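Side-chain contacts in putative peptidase (Chlamydophila abortus, PDB 3CE2), which is a putative zinc-dependent oligopeptidase of the M3B family, probably degrading a variety of small bioactive peptides: residues Lys297-Lys302 / Lys309-Tyr314; Thr456-Cys461 / Gln604-Leu609; Ser293-Tyr298 / Asn506-Glu511. One frame throughout, in Å; residues are numbered along the deposited sequence.

Contact 1 (Lys297-Lys302 / Lys309-Tyr314); sequences KYFSIK and KDFHFY. With ZN (zinc ion), chain E.
Phe299, on helix 292-306, and Phe311, in the loop after it, mark the closest backbone approach, with CA atoms 7.9 Å apart. Phe311 has CG anti to the backbone N (chi1 -161°), beside its own carbonyl carbon, which carries the ring across to the helix. There its CE2 meets Phe299 CG at 3.6 Å and lies equally close to Phe299 CB, so the base of the Phe299 side chain, more than its far rim, receives the incoming ring. The two side chains cross at about a right angle. Their ring planes, however, are inclined at 41° with centroids 5.4 Å apart, an oblique pair that fits neither a stack nor a T-shaped geometry. The carbonyl O of Phe299 stands over one face of the Phe311 ring, near its centre. One turn on, Lys302 CB touches Phe311 CZ at 3.9 Å. From there the lysine runs extended away from Phe311, and its NZ forms a salt bridge with Asp463 and hydrogen bonds to the carbonyls of Val316 and Ala318. Contact is therefore limited to the aliphatic root of Lys302. Phe311 is thus buried against side-chain carbons and one carbonyl, while the residues flanking it in sequence bind metal. Asp310 OD2 binds the zinc ion at 1.9 Å and His312 NE2 binds it at 2.2 Å; a water completes the modelled ligands and donates a hydrogen bond to Asp310 OD1. His312 ND1 is hydrogen-bonded to Asp516 OD2, which probably helps fix the rotation of the imidazole, and Tyr314 OH sits over one face of that ring. Asp310 and His312, two residues apart on a loop folded against its preceding helix, thus form a zinc site distinct from that of His402, His406 and Glu430.

Contact 2 (Thr456-Cys461 / Gln604-Leu609); sequences TILTRC and QELSSL
Leu458 contributes nearly half of the 197 Å² buried here, most of it against Leu606 and its neighbours in sequence. The CA of Leu458 comes within 6.5 Å of the CA of Leu606, the nearest backbone pair between the segments. CD1 reaches across to Leu606 CA at 4.0 Å and to Leu609 CD1 at 3.8 Å, whereas CD2 is the nearer methyl to Glu605 CB, at 4.2 Å. With CG beside the backbone N (chi1 -82°), the isobutyl group projects from helix 451-487 onto the C-terminal end of helix 590-607 and the turn after it, touching Glu605, Leu606 and Leu609. Leu606 answers from the opposing helix. Its CG is anti to the backbone N, chi1 174°, and its CD1 lies 4.1 Å from Leu458 CB, so each leucine rests against the root of the other. The same Leu606 also packs on Tyr298 and Ile301 of helix 292-306, which places it where three helices meet in the largely helical M3 fold; the evidence is apolar contact alone, since no hydrogen bond bridges the two segments. Glu605 takes part through its CB. Its OE2 continues to weak, long ion pairs with Lys601 and Lys602, and its side chain touches Leu445 of helix 431-447. Leu609 enters from beyond the helix end, its side chain crossing that of Leu458 at a slant. The helix finishes just before it. Gln604 O accepts from Ser608 N at 3.1 Å and from Ser608 OG at 3.3 Å, the two donors arriving from opposite faces of the carbonyl plane, with OG tilted 24° from it. Ser608 is the first residue to leave helical geometry, and Leu609 N turns back to Leu606 O at 2.9 Å.

Contact 3 (Ser293-Tyr298 / Asn506-Glu511); sequences SLITKY and NEFYGE
Ile295 is arranged by two torsions: chi1 of -70° puts CG1 beside the backbone N and leaves CG2 anti to that N, and chi2 of 163° stretches CD1 outward. Of the two branches, CD1 chiefly meets Phe508 and CG2 chiefly Tyr509. CD1 comes to the edge of the Phe508 ring, near its plane, at 4.0 Å from Phe508 CD1, and lies 3.5 Å from Phe508 O. CG2 approaches the Tyr509 ring obliquely, 3.7 Å from Tyr509 CD1. Because Phe508 O is also close to CG2, the isoleucine fits against a surface made jointly of backbone carbonyl and two rings. Tyr509 starts out away from segment 293-298, yet its ring comes back to it, and Phe508 CB sits over one face of that ring, toward the rim. Farther along, Thr296 meets Glu511 with CA atoms 6.2 Å apart. Both outer atoms of the threonine lie against the same methylene: OG1 is 3.7 Å from Glu511 CB and CG2 is 3.9 Å from it. A chi2 of -48° bends the glutamate chain, and its carboxylate leads away from Thr296, so the meeting is one of van der Waals type. No hydrogen bond joins the two segments. Around this core, Phe466 and Phe470 of helix 451-487 pack on Ile295, while Tyr509 meets Leu474 of the same helix and forms an edge-to-face pair with Phe313, in the loop carrying the zinc ligand His312. Val288 and Lys289 at the end of helix 278-289 touch Phe508, and Ile599 and Ile603 of helix 590-607 pack on Leu294, so helix 292-306 runs among four other helices: 278-289, 451-487, 494-509 and 590-607.

In the fold
From the N terminus, the chain first reaches helix 292-306, where contacts 1 and 3 share Lys297 and Tyr298. Contact 1 closes at once, turning the loop 309-314 back on that helix within a few residues. Starting from the same stretch, it lies within the far longer span of contact 3, which closes only at 506-511, at the end of helix 494-509. Contact 2 opens at 456-461, inside that span, and closes at 604-609, beyond it, so contacts 2 and 3 cross; contacts 1 and 2 follow in series. Contact 2 joins helices 451-487 and 590-607. Helix 292-306 reaches Leu606 through Tyr298 and Ile301, and Tyr509 through Phe299; the zinc-bearing loop meets Tyr509 through Phe313.

Contact 1 (Lys297-Lys302 / Lys309-Tyr314)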
loop_
_atom_site.group_PDB
_atom_site.type_symbol
_atom_site.label_atom_id
_atom_site.label_comp_id
_atom_site.label_asym_id
_atom_site.label_seq_id
_atom_site.Cartn_x
_atom_site.Cartn_y
_atom_site.Cartn_z
ATOM N N LYS A 297 -19.292 -18.954 4.625
ATOM C CA LYS A 297 -20.564 -18.245 4.851
ATOM C C LYS A 297 -20.881 -17.271 3.739
ATOM O O LYS A 297 -21.945 -17.355 3.128
ATOM C CB LYS A 297 -20.571 -17.478 6.179
ATOM C CG LYS A 297 -21.274 -18.181 7.316
ATOM C CD LYS A 297 -20.970 -17.497 8.654
ATOM C CE LYS A 297 -21.659 -18.212 9.831
ATOM N NZ LYS A 297 -20.960 -17.959 11.120
ATOM N N TYR A 298 -19.946 -16.351 3.488
ATOM C CA TYR A 298 -20.173 -15.235 2.568
ATOM C C TYR A 298 -20.466 -15.700 1.171
ATOM O O TYR A 298 -21.448 -15.262 0.582
ATOM C CB TYR A 298 -18.980 -14.267 2.518
ATOM C CG TYR A 298 -19.160 -13.154 1.496
ATOM C CD1 TYR A 298 -20.341 -12.404 1.453
ATOM C CD2 TYR A 298 -18.149 -12.849 0.572
ATOM C CE1 TYR A 298 -20.515 -11.377 0.521
ATOM C CE2 TYR A 298 -18.314 -11.824 -0.369
ATOM C CZ TYR A 298 -19.498 -11.095 -0.382
ATOM O OH TYR A 298 -19.658 -10.085 -1.288
ATOM N N PHE A 299 -19.619 -16.582 0.641
ATOM C CA PHE A 299 -19.824 -17.106 -0.705
ATOM C C PHE A 299 -21.140 -17.862 -0.921
ATOM O O PHE A 299 -21.712 -17.775 -2.001
ATOM C CB PHE A 299 -18.632 -17.938 -1.170
ATOM C CG PHE A 299 -17.393 -17.130 -1.436
ATOM C CD1 PHE A 299 -17.451 -15.732 -1.497
ATOM C CD2 PHE A 299 -16.173 -17.761 -1.666
ATOM C CE1 PHE A 299 -16.310 -14.966 -1.749
ATOM C CE2 PHE A 299 -15.012 -17.008 -1.921
ATOM C CZ PHE A 299 -15.086 -15.601 -1.960
ATOM N N SER A 300 -21.648 -18.588 0.075
ATOM C CA SER A 300 -22.931 -19.282 -0.131
ATOM C C SER A 300 -24.047 -18.272 -0.260
ATOM O O SER A 300 -25.006 -18.478 -1.008
ATOM C CB SER A 300 -23.276 -20.216 1.015
ATOM O OG SER A 300 -22.130 -20.497 1.769
ATOM N N ILE A 301 -23.954 -17.186 0.492
ATOM C CA ILE A 301 -24.946 -16.155 0.312
ATOM C C ILE A 301 -24.911 -15.738 -1.140
ATOM O O ILE A 301 -25.941 -15.660 -1.792
ATOM C CB ILE A 301 -24.658 -14.942 1.175
ATOM C CG1 ILE A 301 -24.793 -15.317 2.646
ATOM C CG2 ILE A 301 -25.579 -13.798 0.792
ATOM C CD1 ILE A 301 -24.506 -14.170 3.568
ATOM N N LYS A 302 -23.713 -15.481 -1.657
ATOM C CA LYS A 302 -23.569 -15.101 -3.063
ATOM C C LYS A 302 -24.136 -16.182 -3.973
ATOM O O LYS A 302 -24.881 -15.863 -4.885
ATOM C CB LYS A 302 -22.115 -14.786 -3.430
ATOM C CG LYS A 302 -21.685 -13.362 -3.134
ATOM C CD LYS A 302 -20.568 -12.933 -4.107
ATOM C CE LYS A 302 -20.428 -11.418 -4.222
ATOM N NZ LYS A 302 -19.332 -11.063 -5.150
ATOM N N LYS A 309 -26.098 -23.518 -9.166
ATOM C CA LYS A 309 -26.026 -24.817 -8.506
ATOM C C LYS A 309 -24.660 -25.104 -7.900
ATOM O O LYS A 309 -24.531 -25.966 -7.040
ATOM C CB LYS A 309 -26.519 -25.970 -9.386
ATOM C CG LYS A 309 -25.443 -26.695 -10.178
ATOM C CD LYS A 309 -25.912 -28.075 -10.726
ATOM C CE LYS A 309 -27.458 -28.266 -10.787
ATOM N NZ LYS A 309 -28.300 -27.148 -11.351
ATOM N N ASP A 310 -23.633 -24.391 -8.335
ATOM C CA ASP A 310 -22.344 -24.487 -7.652
ATOM C C ASP A 310 -21.577 -23.168 -7.742
ATOM O O ASP A 310 -22.087 -22.203 -8.305
ATOM C CB ASP A 310 -21.541 -25.696 -8.109
ATOM C CG ASP A 310 -21.238 -25.668 -9.567
ATOM O OD1 ASP A 310 -21.691 -24.726 -10.252
ATOM O OD2 ASP A 310 -20.534 -26.598 -10.029
ATOM N N PHE A 311 -20.396 -23.081 -7.148
ATOM C CA PHE A 311 -19.785 -21.759 -7.044
ATOM C C PHE A 311 -18.335 -21.862 -7.392
ATOM O O PHE A 311 -17.556 -22.498 -6.678
ATOM C CB PHE A 311 -19.936 -21.209 -5.635
ATOM C CG PHE A 311 -19.768 -19.734 -5.527
ATOM C CD1 PHE A 311 -20.719 -18.878 -6.048
ATOM C CD2 PHE A 311 -18.673 -19.196 -4.877
ATOM C CE1 PHE A 311 -20.580 -17.494 -5.937
ATOM C CE2 PHE A 311 -18.531 -17.814 -4.755
ATOM C CZ PHE A 311 -19.493 -16.959 -5.301
ATOM N N HIS A 312 -17.983 -21.241 -8.510
ATOM C CA HIS A 312 -16.660 -21.368 -9.063
ATOM C C HIS A 312 -15.880 -20.114 -8.721
ATOM O O HIS A 312 -16.462 -19.059 -8.401
ATOM C CB HIS A 312 -16.762 -21.534 -10.572
ATOM C CG HIS A 312 -17.142 -22.917 -11.011
ATOM N ND1 HIS A 312 -16.216 -23.841 -11.455
ATOM C CD2 HIS A 312 -18.346 -23.533 -11.088
ATOM C CE1 HIS A 312 -16.831 -24.963 -11.779
ATOM N NE2 HIS A 312 -18.123 -24.807 -11.559
ATOM N N PHE A 313 -14.557 -20.216 -8.791
ATOM C CA PHE A 313 -13.733 -19.042 -8.571
ATOM C C PHE A 313 -14.154 -17.892 -9.454
ATOM O O PHE A 313 -13.956 -16.742 -9.086
ATOM C CB PHE A 313 -12.277 -19.340 -8.822
ATOM C CG PHE A 313 -11.589 -19.948 -7.670
ATOM C CD1 PHE A 313 -11.524 -19.263 -6.448
ATOM C CD2 PHE A 313 -10.969 -21.184 -7.801
ATOM C CE1 PHE A 313 -10.859 -19.803 -5.356
ATOM C CE2 PHE A 313 -10.289 -21.756 -6.712
ATOM C CZ PHE A 313 -10.233 -21.061 -5.481
ATOM N N TYR A 314 -14.734 -18.186 -10.617
ATOM C CA TYR A 314 -15.155 -17.106 -11.500
ATOM C C TYR A 314 -16.513 -16.561 -11.116
ATOM O O TYR A 314 -17.109 -15.790 -11.861
ATOM C CB TYR A 314 -15.112 -17.520 -12.968
ATOM C CG TYR A 314 -15.812 -18.816 -13.306
ATOM C CD1 TYR A 314 -17.181 -18.853 -13.543
ATOM C CD2 TYR A 314 -15.102 -19.990 -13.420
ATOM C CE1 TYR A 314 -17.824 -20.039 -13.874
ATOM C CE2 TYR A 314 -15.728 -21.176 -13.745
ATOM C CZ TYR A 314 -17.096 -21.184 -13.967
ATOM O OH TYR A 314 -17.715 -22.353 -14.290
HETATM ZN ZN ZN E . -19.875 -26.060 -11.766
HETATM O O HOH W 1 -21.258 -25.707 -13.019
#

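Contact 2 (Thr456-Cys461 / Gln604-Leu609)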
loop_
_atom_site.group_PDB
_atom_site.type_symbol
_atom_site.label_atom_id
_atom_site.label_comp_id
_atom_site.label_asym_id
_atom_site.label_seq_id
_atom_site.Cartn_x
_atom_site.Cartn_y
_atom_site.Cartn_z
ATOM N N THR A 456 -26.017 -3.689 -2.681
ATOM C CA THR A 456 -24.911 -3.142 -3.436
ATOM C C THR A 456 -23.769 -2.762 -2.499
ATOM O O THR A 456 -22.651 -3.224 -2.672
ATOM C CB THR A 456 -25.365 -1.972 -4.320
ATOM O OG1 THR A 456 -26.048 -2.504 -5.455
ATOM C CG2 THR A 456 -24.187 -1.169 -4.844
ATOM N N ILE A 457 -24.059 -1.954 -1.487
ATOM C CA ILE A 457 -23.042 -1.512 -0.538
ATOM C C ILE A 457 -22.420 -2.666 0.235
ATOM O O ILE A 457 -21.200 -2.758 0.367
ATOM C CB ILE A 457 -23.624 -0.548 0.471
ATOM C CG1 ILE A 457 -24.067 0.718 -0.235
ATOM C CG2 ILE A 457 -22.608 -0.231 1.550
ATOM C CD1 ILE A 457 -25.040 1.519 0.583
ATOM N N LEU A 458 -23.250 -3.554 0.758
ATOM C CA LEU A 458 -22.720 -4.659 1.538
ATOM C C LEU A 458 -21.829 -5.520 0.676
ATOM O O LEU A 458 -20.843 -6.088 1.142
ATOM C CB LEU A 458 -23.858 -5.496 2.102
ATOM C CG LEU A 458 -24.464 -4.923 3.374
ATOM C CD1 LEU A 458 -25.924 -5.280 3.466
ATOM C CD2 LEU A 458 -23.684 -5.421 4.594
ATOM N N THR A 459 -22.184 -5.621 -0.593
ATOM C CA THR A 459 -21.479 -6.525 -1.473
ATOM C C THR A 459 -20.092 -5.960 -1.796
ATOM O O THR A 459 -19.100 -6.696 -1.802
ATOM C CB THR A 459 -22.306 -6.820 -2.736
ATOM O OG1 THR A 459 -23.366 -7.717 -2.382
ATOM C CG2 THR A 459 -21.454 -7.488 -3.774
ATOM N N ARG A 460 -20.025 -4.644 -2.014
ATOM C CA ARG A 460 -18.777 -4.001 -2.367
ATOM C C ARG A 460 -17.803 -4.106 -1.199
ATOM O O ARG A 460 -16.603 -4.381 -1.356
ATOM C CB ARG A 460 -19.016 -2.542 -2.727
ATOM C CG ARG A 460 -17.801 -1.890 -3.366
ATOM C CD ARG A 460 -18.153 -0.588 -4.039
ATOM N NE ARG A 460 -18.748 0.350 -3.090
ATOM C CZ ARG A 460 -20.041 0.663 -3.042
ATOM N NH1 ARG A 460 -20.472 1.524 -2.130
ATOM N NH2 ARG A 460 -20.901 0.125 -3.902
ATOM N N CYS A 461 -18.363 -3.903 -0.023
ATOM C CA CYS A 461 -17.641 -3.956 1.212
ATOM C C CYS A 461 -17.101 -5.350 1.555
ATOM O O CYS A 461 -15.965 -5.488 2.002
ATOM C CB CYS A 461 -18.567 -3.465 2.314
ATOM S SG CYS A 461 -17.950 -3.800 3.928
ATOM N N GLN A 604 -24.084 -11.090 8.398
ATOM C CA GLN A 604 -25.432 -11.303 8.927
ATOM C C GLN A 604 -26.416 -10.270 8.428
ATOM O O GLN A 604 -27.527 -10.627 8.065
ATOM C CB GLN A 604 -25.451 -11.337 10.453
ATOM C CG GLN A 604 -24.943 -12.640 11.045
ATOM C CD GLN A 604 -24.648 -12.513 12.547
ATOM O OE1 GLN A 604 -24.076 -13.424 13.163
ATOM N NE2 GLN A 604 -25.033 -11.375 13.137
ATOM N N GLU A 605 -26.037 -8.993 8.394
ATOM C CA GLU A 605 -26.945 -8.001 7.787
ATOM C C GLU A 605 -27.334 -8.445 6.388
ATOM O O GLU A 605 -28.500 -8.440 6.038
ATOM C CB GLU A 605 -26.323 -6.611 7.697
ATOM C CG GLU A 605 -26.045 -5.942 9.018
ATOM C CD GLU A 605 -25.621 -4.489 8.845
ATOM O OE1 GLU A 605 -26.023 -3.877 7.828
ATOM O OE2 GLU A 605 -24.900 -3.956 9.725
ATOM N N LEU A 606 -26.342 -8.844 5.595
ATOM C CA LEU A 606 -26.568 -9.179 4.191
ATOM C C LEU A 606 -27.463 -10.394 4.090
ATOM O O LEU A 606 -28.404 -10.439 3.283
ATOM C CB LEU A 606 -25.244 -9.469 3.484
ATOM C CG LEU A 606 -25.403 -9.965 2.039
ATOM C CD1 LEU A 606 -25.969 -8.873 1.160
ATOM C CD2 LEU A 606 -24.098 -10.467 1.456
ATOM N N SER A 607 -27.147 -11.375 4.930
ATOM C CA SER A 607 -27.833 -12.652 4.960
ATOM C C SER A 607 -29.328 -12.489 5.205
ATOM O O SER A 607 -30.136 -13.194 4.631
ATOM C CB SER A 607 -27.228 -13.543 6.032
ATOM O OG SER A 607 -27.565 -14.883 5.785
ATOM N N SER A 608 -29.710 -11.549 6.043
ATOM C CA SER A 608 -31.121 -11.367 6.266
ATOM C C SER A 608 -31.730 -10.256 5.386
ATOM O O SER A 608 -32.832 -9.789 5.635
ATOM C CB SER A 608 -31.411 -11.170 7.757
ATOM O OG SER A 608 -30.720 -10.046 8.253
ATOM N N LEU A 609 -31.028 -9.837 4.344
ATOM C CA LEU A 609 -31.664 -8.962 3.368
ATOM C C LEU A 609 -32.248 -9.828 2.265
ATOM O O LEU A 609 -33.213 -9.454 1.598
ATOM C CB LEU A 609 -30.682 -7.947 2.793
ATOM C CG LEU A 609 -30.406 -6.698 3.623
ATOM C CD1 LEU A 609 -29.679 -5.677 2.770
ATOM C CD2 LEU A 609 -31.682 -6.114 4.168
#

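Contact 3 (Ser293-Tyr298 / Asn506-Glu511)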
loop_
_atom_site.group_PDB
_atom_site.type_symbol
_atom_site.label_atom_id
_atom_site.label_comp_id
_atom_site.label_asym_id
_atom_site.label_seq_id
_atom_site.Cartn_x
_atom_site.Cartn_y
_atom_site.Cartn_z
ATOM N N SER A 293 -14.179 -20.577 7.550
ATOM C CA SER A 293 -15.642 -20.676 7.565
ATOM C C SER A 293 -16.296 -19.349 7.186
ATOM O O SER A 293 -17.417 -19.313 6.679
ATOM C CB SER A 293 -16.161 -21.176 8.915
ATOM O OG SER A 293 -15.754 -20.322 9.979
ATOM N N LEU A 294 -15.591 -18.247 7.414
ATOM C CA LEU A 294 -16.179 -16.969 7.068
ATOM C C LEU A 294 -16.279 -16.832 5.559
ATOM O O LEU A 294 -17.247 -16.291 5.047
ATOM C CB LEU A 294 -15.416 -15.809 7.706
ATOM C CG LEU A 294 -15.921 -15.418 9.099
ATOM C CD1 LEU A 294 -15.477 -14.038 9.442
ATOM C CD2 LEU A 294 -17.431 -15.468 9.181
ATOM N N ILE A 295 -15.288 -17.354 4.844
ATOM C CA ILE A 295 -15.366 -17.421 3.396
ATOM C C ILE A 295 -16.581 -18.270 3.046
ATOM O O ILE A 295 -17.473 -17.824 2.319
ATOM C CB ILE A 295 -14.062 -18.015 2.767
ATOM C CG1 ILE A 295 -12.895 -17.046 2.913
ATOM C CG2 ILE A 295 -14.226 -18.323 1.291
ATOM C CD1 ILE A 295 -11.567 -17.722 2.705
ATOM N N THR A 296 -16.638 -19.482 3.592
ATOM C CA THR A 296 -17.770 -20.363 3.317
ATOM C C THR A 296 -19.097 -19.632 3.496
ATOM O O THR A 296 -19.932 -19.657 2.603
ATOM C CB THR A 296 -17.761 -21.568 4.227
ATOM O OG1 THR A 296 -16.427 -22.085 4.325
ATOM C CG2 THR A 296 -18.655 -22.610 3.686
ATOM N N LYS A 297 -19.292 -18.954 4.625
ATOM C CA LYS A 297 -20.564 -18.245 4.851
ATOM C C LYS A 297 -20.881 -17.271 3.739
ATOM O O LYS A 297 -21.945 -17.355 3.128
ATOM C CB LYS A 297 -20.571 -17.478 6.179
ATOM C CG LYS A 297 -21.274 -18.181 7.316
ATOM C CD LYS A 297 -20.970 -17.497 8.654
ATOM C CE LYS A 297 -21.659 -18.212 9.831
ATOM N NZ LYS A 297 -20.960 -17.959 11.120
ATOM N N TYR A 298 -19.946 -16.351 3.488
ATOM C CA TYR A 298 -20.173 -15.235 2.568
ATOM C C TYR A 298 -20.466 -15.700 1.171
ATOM O O TYR A 298 -21.448 -15.262 0.582
ATOM C CB TYR A 298 -18.980 -14.267 2.518
ATOM C CG TYR A 298 -19.160 -13.154 1.496
ATOM C CD1 TYR A 298 -20.341 -12.404 1.453
ATOM C CD2 TYR A 298 -18.149 -12.849 0.572
ATOM C CE1 TYR A 298 -20.515 -11.377 0.521
ATOM C CE2 TYR A 298 -18.314 -11.824 -0.369
ATOM C CZ TYR A 298 -19.498 -11.095 -0.382
ATOM O OH TYR A 298 -19.658 -10.085 -1.288
ATOM N N ASN A 506 -7.535 -25.118 -1.037
ATOM C CA ASN A 506 -8.418 -26.007 -0.367
ATOM C C ASN A 506 -8.683 -25.610 1.061
ATOM O O ASN A 506 -9.835 -25.522 1.463
ATOM C CB ASN A 506 -7.865 -27.406 -0.431
ATOM C CG ASN A 506 -8.870 -28.346 -0.947
ATOM O OD1 ASN A 506 -9.845 -28.645 -0.261
ATOM N ND2 ASN A 506 -8.701 -28.769 -2.201
ATOM N N GLU A 507 -7.624 -25.358 1.825
ATOM C CA GLU A 507 -7.784 -24.866 3.199
ATOM C C GLU A 507 -8.683 -23.633 3.250
ATOM O O GLU A 507 -9.368 -23.419 4.237
ATOM C CB GLU A 507 -6.429 -24.584 3.882
ATOM C CG GLU A 507 -5.515 -25.803 3.969
ATOM C CD GLU A 507 -4.192 -25.531 4.695
ATOM O OE1 GLU A 507 -4.237 -25.306 5.926
ATOM O OE2 GLU A 507 -3.104 -25.560 4.049
ATOM N N PHE A 508 -8.708 -22.834 2.191
ATOM C CA PHE A 508 -9.464 -21.597 2.248
ATOM C C PHE A 508 -10.821 -21.740 1.628
ATOM O O PHE A 508 -11.790 -21.174 2.104
ATOM C CB PHE A 508 -8.725 -20.469 1.536
ATOM C CG PHE A 508 -7.579 -19.905 2.319
ATOM C CD1 PHE A 508 -7.706 -18.709 2.996
ATOM C CD2 PHE A 508 -6.373 -20.560 2.374
ATOM C CE1 PHE A 508 -6.650 -18.196 3.728
ATOM C CE2 PHE A 508 -5.305 -20.033 3.091
ATOM C CZ PHE A 508 -5.456 -18.854 3.769
ATOM N N TYR A 509 -10.902 -22.498 0.553
ATOM C CA TYR A 509 -12.078 -22.416 -0.275
ATOM C C TYR A 509 -12.760 -23.747 -0.430
ATOM O O TYR A 509 -13.823 -23.825 -1.063
ATOM C CB TYR A 509 -11.671 -21.894 -1.651
ATOM C CG TYR A 509 -11.118 -20.488 -1.638
ATOM C CD1 TYR A 509 -11.940 -19.401 -1.362
ATOM C CD2 TYR A 509 -9.782 -20.249 -1.915
ATOM C CE1 TYR A 509 -11.446 -18.110 -1.360
ATOM C CE2 TYR A 509 -9.271 -18.969 -1.894
ATOM C CZ TYR A 509 -10.104 -17.900 -1.626
ATOM O OH TYR A 509 -9.580 -16.621 -1.602
ATOM N N GLY A 510 -12.140 -24.788 0.135
ATOM C CA GLY A 510 -12.609 -26.180 0.025
ATOM C C GLY A 510 -14.078 -26.439 0.336
ATOM O O GLY A 510 -14.747 -27.202 -0.364
ATOM N N GLU A 511 -14.599 -25.807 1.378
ATOM C CA GLU A 511 -15.983 -26.055 1.744
ATOM C C GLU A 511 -16.986 -25.358 0.851
ATOM O O GLU A 511 -18.176 -25.512 1.054
ATOM C CB GLU A 511 -16.258 -25.656 3.204
ATOM C CG GLU A 511 -15.441 -26.430 4.237
ATOM C CD GLU A 511 -15.463 -27.933 3.990
ATOM O OE1 GLU A 511 -16.517 -28.568 4.225
ATOM O OE2 GLU A 511 -14.421 -28.481 3.562
#